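Local structure of arginine decarboxylase (Campylobacter jejuni subsp. jejuni, 3NZP) at residues 65-69 with 292-297; 86-90 with 517-522; 358-362 with 384-388; 436-442 with 474-480. The protein probably catalyses the pyridoxal-phosphate-dependent decarboxylation of arginine to agmatine, a step in polyamine biosynthesis. One frame throughout, in Å; residues are numbered along the deposited sequence.

Contact 1: residues 65-69 with 292-297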
loop_
_atom_site.group_PDB
_atom_site.type_symbol
_atom_site.label_atom_id
_atom_site.label_comp_id
_atom_site.label_asym_id
_atom_site.label_seq_id
_atom_site.Cartn_x
_atom_site.Cartn_y
_atom_site.Cartn_z
ATOM N N ASN B 65 -23.404 2.046 -24.118
ATOM C CA ASN B 65 -22.817 3.188 -24.793
ATOM C C ASN B 65 -22.064 2.846 -26.064
ATOM O O ASN B 65 -22.205 3.527 -27.072
ATOM C CB ASN B 65 -21.877 3.934 -23.861
ATOM C CG ASN B 65 -22.612 4.807 -22.899
ATOM O OD1 ASN B 65 -23.197 4.322 -21.940
ATOM N ND2 ASN B 65 -22.613 6.113 -23.162
ATOM N N PHE B 66 -21.251 1.803 -26.017
ATOM C CA PHE B 66 -20.492 1.445 -27.193
ATOM C C PHE B 66 -21.400 0.974 -28.313
ATOM O O PHE B 66 -21.072 1.129 -29.490
ATOM C CB PHE B 66 -19.419 0.392 -26.862
ATOM C CG PHE B 66 -18.073 0.989 -26.574
ATOM C CD1 PHE B 66 -17.226 1.342 -27.611
ATOM C CD2 PHE B 66 -17.684 1.270 -25.270
ATOM C CE1 PHE B 66 -16.008 1.975 -27.361
ATOM C CE2 PHE B 66 -16.471 1.901 -25.002
ATOM C CZ PHE B 66 -15.629 2.258 -26.048
ATOM N N ASN B 67 -22.558 0.422 -27.980
ATOM C CA ASN B 67 -23.433 -0.008 -29.052
ATOM C C ASN B 67 -24.106 1.204 -29.679
ATOM O O ASN B 67 -24.148 1.341 -30.901
ATOM C CB ASN B 67 -24.458 -1.017 -28.550
ATOM C CG ASN B 67 -23.870 -2.397 -28.430
ATOM O OD1 ASN B 67 -22.957 -2.757 -29.189
ATOM N ND2 ASN B 67 -24.381 -3.188 -27.487
ATOM N N LYS B 68 -24.604 2.100 -28.837
ATOM C CA LYS B 68 -25.246 3.304 -29.323
ATOM C C LYS B 68 -24.225 4.131 -30.099
ATOM O O LYS B 68 -24.569 4.816 -31.056
ATOM C CB LYS B 68 -25.832 4.096 -28.150
ATOM C CG LYS B 68 -26.901 3.287 -27.431
ATOM C CD LYS B 68 -27.845 4.124 -26.592
ATOM C CE LYS B 68 -27.191 4.651 -25.341
ATOM N NZ LYS B 68 -28.193 5.374 -24.508
ATOM N N ALA B 69 -22.965 4.052 -29.710
ATOM C CA ALA B 69 -21.940 4.797 -30.406
ATOM C C ALA B 69 -21.674 4.150 -31.746
ATOM O O ALA B 69 -21.419 4.829 -32.737
ATOM C CB ALA B 69 -20.657 4.825 -29.598
ATOM N N LEU B 292 -18.756 8.764 -20.690
ATOM C CA LEU B 292 -18.578 7.428 -21.246
ATOM C C LEU B 292 -18.920 7.459 -22.735
ATOM O O LEU B 292 -18.171 6.941 -23.567
ATOM C CB LEU B 292 -19.485 6.415 -20.539
ATOM C CG LEU B 292 -19.032 4.949 -20.558
ATOM C CD1 LEU B 292 -20.222 4.064 -20.230
ATOM C CD2 LEU B 292 -18.471 4.566 -21.912
ATOM N N ARG B 293 -20.048 8.087 -23.060
ATOM C CA ARG B 293 -20.508 8.197 -24.443
ATOM C C ARG B 293 -19.459 8.892 -25.306
ATOM O O ARG B 293 -19.212 8.486 -26.444
ATOM C CB ARG B 293 -21.846 8.957 -24.497
ATOM C CG ARG B 293 -22.500 9.001 -25.878
ATOM C CD ARG B 293 -22.654 7.608 -26.460
ATOM N NE ARG B 293 -23.043 7.605 -27.870
ATOM C CZ ARG B 293 -24.295 7.648 -28.319
ATOM N NH1 ARG B 293 -24.515 7.642 -29.625
ATOM N NH2 ARG B 293 -25.320 7.689 -27.474
ATOM N N GLU B 294 -18.842 9.932 -24.752
ATOM C CA GLU B 294 -17.808 10.674 -25.461
ATOM C C GLU B 294 -16.643 9.733 -25.766
ATOM O O GLU B 294 -16.115 9.697 -26.883
ATOM C CB GLU B 294 -17.326 11.850 -24.617
ATOM C CG GLU B 294 -16.262 12.665 -25.303
ATOM C CD GLU B 294 -15.967 13.983 -24.603
ATOM O OE1 GLU B 294 -15.176 14.771 -25.162
ATOM O OE2 GLU B 294 -16.514 14.236 -23.506
ATOM N N TYR B 295 -16.252 8.959 -24.761
ATOM C CA TYR B 295 -15.172 8.002 -24.915
ATOM C C TYR B 295 -15.550 7.023 -26.026
ATOM O O TYR B 295 -14.765 6.771 -26.941
ATOM C CB TYR B 295 -14.941 7.285 -23.588
ATOM C CG TYR B 295 -13.934 6.167 -23.636
ATOM C CD1 TYR B 295 -14.344 4.847 -23.770
ATOM C CD2 TYR B 295 -12.577 6.427 -23.549
ATOM C CE1 TYR B 295 -13.422 3.814 -23.816
ATOM C CE2 TYR B 295 -11.645 5.406 -23.595
ATOM C CZ TYR B 295 -12.072 4.098 -23.731
ATOM O OH TYR B 295 -11.157 3.063 -23.807
ATOM N N ALA B 296 -16.762 6.486 -25.960
ATOM C CA ALA B 296 -17.209 5.546 -26.979
ATOM C C ALA B 296 -17.287 6.206 -28.360
ATOM O O ALA B 296 -16.712 5.695 -29.324
ATOM C CB ALA B 296 -18.567 4.940 -26.592
ATOM N N ASN B 297 -17.985 7.334 -28.470
ATOM C CA ASN B 297 -18.087 7.998 -29.764
ATOM C C ASN B 297 -16.700 8.253 -30.342
ATOM O O ASN B 297 -16.447 7.975 -31.515
ATOM C CB ASN B 297 -18.845 9.323 -29.656
ATOM C CG ASN B 297 -20.306 9.130 -29.343
ATOM O OD1 ASN B 297 -20.919 8.155 -29.769
ATOM N ND2 ASN B 297 -20.880 10.072 -28.609
#
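Phe66 and Ala296 form the tight part of this helix pair. The methyl CB of Ala296 sits almost exactly on the ring normal, 3.8 Å from the centroid of the Phe66 ring, a CH-pi contact that a small residue allows. At the ring's edge, Phe66 CZ meets Tyr295 CE1 at 3.5 Å. These two rings touch rim to rim, their planes 83° apart, with neither lying over the other. One turn on, Ala69 CB packs against Ala296 CB at 3.7 Å, and such short side chains let the segment axes approach to 8.5 Å while crossing at -49°.

Toward solvent the contact becomes polar and looser. Arg293 bends at chi2 (53°), which turns its guanidinium back over helix 52-72. Within its own helix, Arg293 NE donates to Asn297 OD1 at 2.9 Å, nearly in the guanidinium plane, while NH1 forms a salt bridge with Glu72. Lys68 is exposed: its amine end leads away, while its CB stays over one face of the guanidinium.

Phe66 also stacks on Phe79 and packs on Val299, Ile317 and Ile319, and so lies between the two helices and strands 79-84 and 316-319 of the TIM barrel.

Contact 2: residues 86-90 with 517-522. With PLP (pyridoxal-5'-phosphate), chain E.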
loop_
_atom_site.group_PDB
_atom_site.type_symbol
_atom_site.label_atom_id
_atom_site.label_comp_id
_atom_site.label_asym_id
_atom_site.label_seq_id
_atom_site.Cartn_x
_atom_site.Cartn_y
_atom_site.Cartn_z
ATOM N N LYS B 86 -6.744 -8.139 -12.309
ATOM C CA LYS B 86 -5.836 -7.403 -11.444
ATOM C C LYS B 86 -6.477 -6.287 -10.605
ATOM O O LYS B 86 -5.928 -5.925 -9.574
ATOM C CB LYS B 86 -4.673 -6.832 -12.262
ATOM C CG LYS B 86 -4.965 -5.527 -12.952
ATOM C CD LYS B 86 -4.206 -4.386 -12.312
ATOM C CE LYS B 86 -2.697 -4.529 -12.500
ATOM N NZ LYS B 86 -2.254 -4.556 -13.934
ATOM N N VAL B 87 -7.624 -5.740 -11.016
ATOM C CA VAL B 87 -8.244 -4.664 -10.231
ATOM C C VAL B 87 -9.054 -5.196 -9.052
ATOM O O VAL B 87 -9.436 -4.435 -8.162
ATOM C CB VAL B 87 -9.178 -3.728 -11.091
ATOM C CG1 VAL B 87 -8.543 -3.436 -12.425
ATOM C CG2 VAL B 87 -10.562 -4.343 -11.256
ATOM N N ASN B 88 -9.320 -6.499 -9.061
ATOM C CA ASN B 88 -10.064 -7.145 -7.988
ATOM C C ASN B 88 -10.254 -8.610 -8.296
ATOM O O ASN B 88 -11.011 -8.954 -9.199
ATOM C CB ASN B 88 -11.439 -6.510 -7.820
ATOM C CG ASN B 88 -12.132 -7.004 -6.577
ATOM O OD1 ASN B 88 -11.987 -8.172 -6.206
ATOM N ND2 ASN B 88 -12.880 -6.130 -5.919
ATOM N N GLN B 89 -9.587 -9.486 -7.556
ATOM C CA GLN B 89 -9.740 -10.909 -7.834
ATOM C C GLN B 89 -10.616 -11.630 -6.836
ATOM O O GLN B 89 -10.765 -12.849 -6.908
ATOM C CB GLN B 89 -8.391 -11.608 -7.876
ATOM C CG GLN B 89 -7.395 -10.970 -8.783
ATOM C CD GLN B 89 -6.330 -10.241 -8.007
ATOM O OE1 GLN B 89 -5.691 -10.819 -7.127
ATOM N NE2 GLN B 89 -6.122 -8.967 -8.328
ATOM N N TYR B 90 -11.197 -10.890 -5.901
ATOM C CA TYR B 90 -12.042 -11.511 -4.893
ATOM C C TYR B 90 -13.263 -12.181 -5.497
ATOM O O TYR B 90 -13.962 -11.597 -6.323
ATOM C CB TYR B 90 -12.433 -10.471 -3.842
ATOM C CG TYR B 90 -11.302 -10.193 -2.869
ATOM C CD1 TYR B 90 -11.356 -10.659 -1.557
ATOM C CD2 TYR B 90 -10.149 -9.536 -3.280
ATOM C CE1 TYR B 90 -10.286 -10.482 -0.679
ATOM C CE2 TYR B 90 -9.074 -9.355 -2.412
ATOM C CZ TYR B 90 -9.149 -9.832 -1.116
ATOM O OH TYR B 90 -8.071 -9.680 -0.265
ATOM N N GLY B 517 -14.779 -0.398 -4.620
ATOM C CA GLY B 517 -14.732 -1.744 -5.161
ATOM C C GLY B 517 -13.611 -2.041 -6.147
ATOM O O GLY B 517 -13.556 -3.123 -6.727
ATOM N N ALA B 518 -12.701 -1.103 -6.351
ATOM C CA ALA B 518 -11.622 -1.359 -7.284
ATOM C C ALA B 518 -10.250 -1.045 -6.686
ATOM O O ALA B 518 -10.040 0.013 -6.081
ATOM C CB ALA B 518 -11.838 -0.562 -8.544
ATOM N N TYR B 519 -9.321 -1.983 -6.832
ATOM C CA TYR B 519 -7.982 -1.784 -6.321
ATOM C C TYR B 519 -7.813 -1.619 -4.795
ATOM O O TYR B 519 -6.691 -1.614 -4.308
ATOM C CB TYR B 519 -7.368 -0.578 -7.021
ATOM C CG TYR B 519 -7.072 -0.825 -8.469
ATOM C CD1 TYR B 519 -6.252 -1.886 -8.847
ATOM C CD2 TYR B 519 -7.557 0.031 -9.466
ATOM C CE1 TYR B 519 -5.909 -2.088 -10.173
ATOM C CE2 TYR B 519 -7.221 -0.160 -10.802
ATOM C CZ TYR B 519 -6.389 -1.220 -11.145
ATOM O OH TYR B 519 -5.976 -1.405 -12.439
ATOM N N GLN B 520 -8.885 -1.493 -4.023
ATOM C CA GLN B 520 -8.692 -1.313 -2.587
ATOM C C GLN B 520 -8.447 -2.579 -1.820
ATOM O O GLN B 520 -7.540 -2.654 -0.999
ATOM C CB GLN B 520 -9.885 -0.616 -1.979
ATOM C CG GLN B 520 -10.136 0.666 -2.672
ATOM C CD GLN B 520 -8.885 1.497 -2.705
ATOM O OE1 GLN B 520 -8.440 1.994 -1.674
ATOM N NE2 GLN B 520 -8.290 1.639 -3.898
ATOM N N GLU B 521 -9.265 -3.583 -2.076
ATOM C CA GLU B 521 -9.107 -4.828 -1.367
ATOM C C GLU B 521 -7.790 -5.491 -1.731
ATOM O O GLU B 521 -7.107 -6.021 -0.851
ATOM C CB GLU B 521 -10.270 -5.749 -1.689
ATOM C CG GLU B 521 -11.617 -5.067 -1.627
ATOM C CD GLU B 521 -12.729 -6.042 -1.844
ATOM O OE1 GLU B 521 -12.849 -6.975 -1.024
ATOM O OE2 GLU B 521 -13.472 -5.889 -2.835
ATOM N N VAL B 522 -7.436 -5.457 -3.019
ATOM C CA VAL B 522 -6.191 -6.065 -3.504
ATOM C C VAL B 522 -4.981 -5.364 -2.908
ATOM O O VAL B 522 -3.912 -5.957 -2.744
ATOM C CB VAL B 522 -6.070 -6.016 -5.066
ATOM C CG1 VAL B 522 -6.779 -7.212 -5.693
ATOM C CG2 VAL B 522 -6.663 -4.730 -5.599
HETATM N N1 PLP E . -5.348 -3.538 -19.217
HETATM C C2 PLP E . -4.110 -3.906 -18.871
HETATM C C2A PLP E . -3.229 -4.566 -19.896
HETATM C C3 PLP E . -3.645 -3.694 -17.538
HETATM O O3 PLP E . -2.377 -4.076 -17.174
HETATM C C4 PLP E . -4.540 -3.038 -16.588
HETATM C C4A PLP E . -4.114 -2.780 -15.198
HETATM C C5 PLP E . -5.865 -2.673 -17.044
HETATM C C6 PLP E . -6.211 -2.939 -18.376
HETATM C C5A PLP E . -6.881 -1.994 -16.114
HETATM O O4P PLP E . -6.980 -0.583 -16.383
HETATM P P PLP E . -8.082 0.050 -15.374
HETATM O O1P PLP E . -8.399 1.417 -15.826
HETATM O O2P PLP E . -9.429 -0.816 -15.368
HETATM O O3P PLP E . -7.489 0.119 -13.891
#
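Asn88 ND2 makes two bonds at once, donating to Gly517 O at 3.2 Å and to Glu521 OE2 at 3.1 Å. CG of Asn88 lies opposite its backbone N (chi1 -171°), which carries the amide across to 517-522. The bond to Gly517 O, in the amide plane, is the straighter (167° against 141° at the hydrogen); OE2 is approached from above its carboxylate plane and also forms a salt bridge with Arg50. Asn88 OD1 accepts from Tyr90 N at 2.8 Å, an Asx turn just before helix 91-100. An asparagine, donor and acceptor in one short group, suits this place.

Nearer the cofactor, Tyr519 N donates to Val87 O at 2.8 Å, and Val87 CB packs over one face of the phenol, 3.9 Å from the ring centroid. O3P of pyridoxal phosphate lies at the edge of the Tyr519 ring, close to its plane, where Tyr519 OH donates to it at 2.6 Å, joining Ser236, Gly274, Gly322 and Arg323 in binding the cofactor. The bent Lys86 chain runs beside the cofactor; Lys86 is the predicted attachment residue, though no covalent link is modelled. The loop after strand 510-513 thus helps hold the phosphate while the barrel loop supplies the lysine.

Contact 3: residues 358-362 with 384-388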
loop_
_atom_site.group_PDB
_atom_site.type_symbol
_atom_site.label_atom_id
_atom_site.label_comp_id
_atom_site.label_asym_id
_atom_site.label_seq_id
_atom_site.Cartn_x
_atom_site.Cartn_y
_atom_site.Cartn_z
ATOM N N LEU B 358 1.572 37.745 29.898
ATOM C CA LEU B 358 1.071 37.243 28.631
ATOM C C LEU B 358 -0.369 36.774 28.686
ATOM O O LEU B 358 -1.201 37.268 27.925
ATOM C CB LEU B 358 1.961 36.120 28.115
ATOM C CG LEU B 358 3.127 36.651 27.287
ATOM C CD1 LEU B 358 4.086 35.542 26.880
ATOM C CD2 LEU B 358 2.541 37.322 26.071
ATOM N N ILE B 359 -0.690 35.828 29.568
ATOM C CA ILE B 359 -2.076 35.358 29.592
ATOM C C ILE B 359 -2.990 36.485 30.082
ATOM O O ILE B 359 -4.172 36.522 29.740
ATOM C CB ILE B 359 -2.285 34.011 30.439
ATOM C CG1 ILE B 359 -2.863 34.322 31.800
ATOM C CG2 ILE B 359 -0.965 33.246 30.616
ATOM C CD1 ILE B 359 -1.981 35.224 32.566
ATOM N N ASP B 360 -2.443 37.419 30.857
ATOM C CA ASP B 360 -3.249 38.546 31.314
ATOM C C ASP B 360 -3.790 39.305 30.107
ATOM O O ASP B 360 -4.964 39.662 30.052
ATOM C CB ASP B 360 -2.427 39.491 32.182
ATOM C CG ASP B 360 -2.623 39.229 33.653
ATOM O OD1 ASP B 360 -3.744 38.798 34.020
ATOM O OD2 ASP B 360 -1.674 39.463 34.437
ATOM N N GLU B 361 -2.914 39.545 29.141
ATOM C CA GLU B 361 -3.293 40.224 27.920
ATOM C C GLU B 361 -4.334 39.365 27.211
ATOM O O GLU B 361 -5.321 39.880 26.677
ATOM C CB GLU B 361 -2.067 40.413 27.035
ATOM C CG GLU B 361 -0.839 40.690 27.849
ATOM C CD GLU B 361 0.314 41.245 27.046
ATOM O OE1 GLU B 361 0.586 40.727 25.938
ATOM O OE2 GLU B 361 0.963 42.188 27.541
ATOM N N LEU B 362 -4.127 38.053 27.201
ATOM C CA LEU B 362 -5.101 37.190 26.562
ATOM C C LEU B 362 -6.481 37.440 27.169
ATOM O O LEU B 362 -7.484 37.403 26.453
ATOM C CB LEU B 362 -4.706 35.721 26.706
ATOM C CG LEU B 362 -3.639 35.231 25.722
ATOM C CD1 LEU B 362 -3.080 33.902 26.173
ATOM C CD2 LEU B 362 -4.237 35.117 24.338
ATOM N N HIS B 384 0.309 35.755 21.283
ATOM C CA HIS B 384 0.467 35.534 22.717
ATOM C C HIS B 384 0.627 34.056 23.075
ATOM O O HIS B 384 1.524 33.682 23.853
ATOM C CB HIS B 384 -0.704 36.164 23.469
ATOM C CG HIS B 384 -0.713 37.661 23.403
ATOM N ND1 HIS B 384 0.406 38.397 23.075
ATOM C CD2 HIS B 384 -1.687 38.562 23.671
ATOM C CE1 HIS B 384 0.122 39.685 23.147
ATOM N NE2 HIS B 384 -1.143 39.813 23.506
ATOM N N LEU B 385 -0.230 33.217 22.495
ATOM C CA LEU B 385 -0.166 31.780 22.732
ATOM C C LEU B 385 1.204 31.265 22.301
ATOM O O LEU B 385 1.799 30.407 22.961
ATOM C CB LEU B 385 -1.259 31.069 21.944
ATOM C CG LEU B 385 -1.266 29.538 22.054
ATOM C CD1 LEU B 385 -1.521 29.111 23.487
ATOM C CD2 LEU B 385 -2.340 28.995 21.149
ATOM N N GLU B 386 1.703 31.813 21.194
ATOM C CA GLU B 386 3.003 31.419 20.675
ATOM C C GLU B 386 4.129 31.806 21.629
ATOM O O GLU B 386 5.070 31.033 21.841
ATOM C CB GLU B 386 3.249 32.032 19.293
ATOM C CG GLU B 386 2.892 31.105 18.135
ATOM C CD GLU B 386 3.395 29.668 18.354
ATOM O OE1 GLU B 386 4.588 29.488 18.723
ATOM O OE2 GLU B 386 2.596 28.717 18.154
ATOM N N SER B 387 4.032 33.001 22.205
ATOM C CA SER B 387 5.043 33.457 23.151
ATOM C C SER B 387 4.975 32.623 24.427
ATOM O O SER B 387 6.013 32.274 25.005
ATOM C CB SER B 387 4.850 34.940 23.477
ATOM O OG SER B 387 5.171 35.758 22.363
ATOM N N ILE B 388 3.764 32.287 24.870
ATOM C CA ILE B 388 3.646 31.481 26.085
ATOM C C ILE B 388 4.256 30.112 25.873
ATOM O O ILE B 388 5.039 29.634 26.701
ATOM C CB ILE B 388 2.197 31.330 26.526
ATOM C CG1 ILE B 388 1.704 32.673 27.008
ATOM C CG2 ILE B 388 2.081 30.381 27.705
ATOM C CD1 ILE B 388 0.283 32.618 27.414
#
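Leu358 and Ile388 run antiparallel alongside one another, packing two nearly antiparallel helices of the arginine decarboxylase helical bundle. The segment axes are 160° apart and 9.6 Å at their closest, a spacing suited to branched aliphatic side chains. Leu358 CB lies 3.6 Å from Ile388 CG1, and its methyl CD1 reaches on to Ser387 CB, where a small residue accommodates it.

Ile388 meets three side chains of the other helix. With CG1 beside the backbone N (chi1 -69°) and the chain then extended, its CD1 is carried across to helix 357-368. There it meets Leu362 tip to tip, CD1 to CD1 at 3.8 Å, whereas Ile359 lies across it and touches with CG2. Ile388 also packs on Ala405 of helix 399-420, so this core continues into a third helix.

At the other end of the contact, His384 faces both hydrophobic and acidic neighbours. Leu362 lies alongside it, pointing the other way, its CD2 against the histidine CB. The Glu361 side chain is set nearly perpendicular to that of His384, carboxylate and ring planes 54° apart. Glu361 OE1 stands over one face of the imidazole, 3.1 Å from His384 NE2, too badly angled for a hydrogen bond.

Contact 4: residues 436-442 with 474-480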
loop_
_atom_site.group_PDB
_atom_site.type_symbol
_atom_site.label_atom_id
_atom_site.label_comp_id
_atom_site.label_asym_id
_atom_site.label_seq_id
_atom_site.Cartn_x
_atom_site.Cartn_y
_atom_site.Cartn_z
ATOM N N VAL B 436 -10.856 21.898 13.139
ATOM C CA VAL B 436 -12.134 21.350 12.694
ATOM C C VAL B 436 -13.119 21.274 13.852
ATOM O O VAL B 436 -12.726 21.290 15.016
ATOM C CB VAL B 436 -11.978 19.929 12.121
ATOM C CG1 VAL B 436 -10.930 19.912 11.027
ATOM C CG2 VAL B 436 -11.605 18.961 13.236
ATOM N N GLN B 437 -14.403 21.187 13.522
ATOM C CA GLN B 437 -15.452 21.089 14.527
ATOM C C GLN B 437 -15.228 19.860 15.402
ATOM O O GLN B 437 -15.097 19.973 16.623
ATOM C CB GLN B 437 -16.832 20.987 13.851
ATOM C CG GLN B 437 -17.414 22.303 13.338
ATOM C CD GLN B 437 -17.826 23.225 14.462
ATOM O OE1 GLN B 437 -17.034 23.523 15.367
ATOM N NE2 GLN B 437 -19.073 23.690 14.414
ATOM N N GLU B 438 -15.188 18.692 14.763
ATOM C CA GLU B 438 -14.993 17.420 15.455
ATOM C C GLU B 438 -14.298 16.379 14.581
ATOM O O GLU B 438 -14.397 16.407 13.356
ATOM C CB GLU B 438 -16.339 16.860 15.925
ATOM C CG GLU B 438 -17.079 17.762 16.884
ATOM C CD GLU B 438 -18.367 17.152 17.367
ATOM O OE1 GLU B 438 -19.185 16.755 16.513
ATOM O OE2 GLU B 438 -18.562 17.072 18.599
ATOM N N ARG B 439 -13.599 15.457 15.237
ATOM C CA ARG B 439 -12.882 14.381 14.564
ATOM C C ARG B 439 -13.625 13.090 14.864
ATOM O O ARG B 439 -13.637 12.644 16.010
ATOM C CB ARG B 439 -11.458 14.285 15.097
ATOM C CG ARG B 439 -10.547 15.385 14.599
ATOM C CD ARG B 439 -10.099 16.351 15.683
ATOM N NE ARG B 439 -8.636 16.461 15.699
ATOM C CZ ARG B 439 -7.950 17.528 16.104
ATOM N NH1 ARG B 439 -8.584 18.613 16.535
ATOM N NH2 ARG B 439 -6.621 17.503 16.085
ATOM N N TYR B 440 -14.250 12.503 13.840
ATOM C CA TYR B 440 -15.010 11.262 14.003
ATOM C C TYR B 440 -14.128 10.034 13.845
ATOM O O TYR B 440 -13.539 9.812 12.793
ATOM C CB TYR B 440 -16.156 11.184 12.995
ATOM C CG TYR B 440 -17.193 12.281 13.124
ATOM C CD1 TYR B 440 -16.857 13.619 12.905
ATOM C CD2 TYR B 440 -18.517 11.979 13.451
ATOM C CE1 TYR B 440 -17.811 14.629 13.005
ATOM C CE2 TYR B 440 -19.480 12.979 13.553
ATOM C CZ TYR B 440 -19.118 14.300 13.327
ATOM O OH TYR B 440 -20.067 15.294 13.412
ATOM N N LEU B 441 -14.056 9.237 14.906
ATOM C CA LEU B 441 -13.264 8.021 14.923
ATOM C C LEU B 441 -14.110 6.883 14.356
ATOM O O LEU B 441 -15.077 6.456 14.986
ATOM C CB LEU B 441 -12.861 7.711 16.357
ATOM C CG LEU B 441 -11.997 6.470 16.553
ATOM C CD1 LEU B 441 -10.608 6.745 16.013
ATOM C CD2 LEU B 441 -11.942 6.107 18.029
ATOM N N VAL B 442 -13.746 6.398 13.169
ATOM C CA VAL B 442 -14.494 5.321 12.520
ATOM C C VAL B 442 -13.833 3.971 12.710
ATOM O O VAL B 442 -12.620 3.828 12.563
ATOM C CB VAL B 442 -14.640 5.546 11.001
ATOM C CG1 VAL B 442 -15.964 4.971 10.517
ATOM C CG2 VAL B 442 -14.535 7.021 10.669
ATOM N N ARG B 474 -21.151 20.218 11.380
ATOM C CA ARG B 474 -19.873 19.951 12.022
ATOM C C ARG B 474 -18.764 19.717 11.015
ATOM O O ARG B 474 -18.722 18.666 10.375
ATOM C CB ARG B 474 -20.006 18.716 12.915
ATOM C CG ARG B 474 -20.748 18.941 14.220
ATOM C CD ARG B 474 -19.888 19.723 15.188
ATOM N NE ARG B 474 -20.462 19.768 16.528
ATOM C CZ ARG B 474 -19.843 20.276 17.589
ATOM N NH1 ARG B 474 -20.442 20.276 18.777
ATOM N NH2 ARG B 474 -18.623 20.783 17.464
ATOM N N SER B 475 -17.867 20.686 10.865
ATOM C CA SER B 475 -16.756 20.514 9.933
ATOM C C SER B 475 -15.937 19.346 10.473
ATOM O O SER B 475 -15.163 19.496 11.415
ATOM C CB SER B 475 -15.899 21.782 9.863
ATOM O OG SER B 475 -15.316 22.086 11.115
ATOM N N ALA B 476 -16.108 18.181 9.864
ATOM C CA ALA B 476 -15.428 16.978 10.321
ATOM C C ALA B 476 -14.162 16.551 9.582
ATOM O O ALA B 476 -13.877 16.994 8.470
ATOM C CB ALA B 476 -16.424 15.824 10.320
ATOM N N SER B 477 -13.401 15.678 10.231
ATOM C CA SER B 477 -12.185 15.119 9.657
ATOM C C SER B 477 -12.085 13.737 10.276
ATOM O O SER B 477 -11.444 13.550 11.306
ATOM C CB SER B 477 -10.971 15.972 10.023
ATOM O OG SER B 477 -10.906 16.184 11.415
ATOM N N ILE B 478 -12.749 12.776 9.643
ATOM C CA ILE B 478 -12.785 11.396 10.125
ATOM C C ILE B 478 -11.462 10.645 10.080
ATOM O O ILE B 478 -10.754 10.682 9.081
ATOM C CB ILE B 478 -13.809 10.557 9.329
ATOM C CG1 ILE B 478 -13.423 10.504 7.858
ATOM C CG2 ILE B 478 -15.192 11.186 9.415
ATOM C CD1 ILE B 478 -14.466 9.811 7.011
ATOM N N TRP B 479 -11.130 9.965 11.173
ATOM C CA TRP B 479 -9.903 9.188 11.232
ATOM C C TRP B 479 -10.168 7.778 11.767
ATOM O O TRP B 479 -11.098 7.561 12.547
ATOM C CB TRP B 479 -8.842 9.904 12.073
ATOM C CG TRP B 479 -9.248 10.266 13.458
ATOM C CD1 TRP B 479 -9.971 9.500 14.334
ATOM C CD2 TRP B 479 -8.844 11.434 14.184
ATOM N NE1 TRP B 479 -10.034 10.115 15.561
ATOM C CE2 TRP B 479 -9.353 11.303 15.501
ATOM C CE3 TRP B 479 -8.102 12.576 13.853
ATOM C CZ2 TRP B 479 -9.136 12.270 16.490
ATOM C CZ3 TRP B 479 -7.885 13.539 14.837
ATOM C CH2 TRP B 479 -8.404 13.377 16.141
ATOM N N ASP B 480 -9.364 6.814 11.325
ATOM C CA ASP B 480 -9.538 5.433 11.749
ATOM C C ASP B 480 -8.819 5.113 13.059
ATOM O O ASP B 480 -8.045 5.922 13.572
ATOM C CB ASP B 480 -9.056 4.476 10.655
ATOM C CG ASP B 480 -7.542 4.399 10.568
ATOM O OD1 ASP B 480 -7.030 3.639 9.711
ATOM O OD2 ASP B 480 -6.860 5.093 11.359
#
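Parallel beta pairing joins strand 438-442 to the short strand 479-480 in the mixed sheet beyond the barrel. Trp479 N donates to Tyr440 O at 2.9 Å, and Val442 N to Trp479 O at 3.0 Å. Towards the start of the segments the pairing slackens, with only weak backbone bonds between Glu438 and its partners Ser475 and Ser477.

Trp479 and Leu441 lie on the same face of the sheet. Arg439 lays its aliphatic part over the indole: CB is 3.4 Å from the centroid of the six-membered ring, a CH-pi contact, although the guanidinium plane is turned 64° from the ring. Leu441 CD1 comes instead to the edge of the indole. Phe204 of the second subunit meets Trp479 edge-to-face, so this broad ring also serves the dimer interface.

Elsewhere, Tyr440 CE1 meets Ala476 CB, while Tyr440 CB packs on Ile478 CG2 and its OH bonds to His500 O. The Glu438 carboxylate stacks on a face of the Arg474 guanidinium, planes 11° apart, a salt bridge of charges alone; Arg474 NH1 pairs with Asp501. At this same end, Ser475 OG, set between its own backbone N and carbonyl carbon (chi1 62°), accepts from Gln437 N at 2.7 Å.

Contact 1 lies wholly within the TIM barrel domain, binding the helix before the first strand to the one before the last, whereas contact 2 joins the loop after the first strand to one after strand 510-513. Their centres are about 25 Å apart, and along the chain their segments alternate. Contacts 3 and 4 follow one another inside the long loop closed by contact 2: contact 3 in the helical bundle, contact 4 in the mixed sheet, with centres about 29 Å apart. Contacts 1 and 3 are the farthest apart, about 64 Å between centres. Contact 2 therefore brings the barrel and the later chain together at the cofactor, and, like contact 4, it also touches the second subunit.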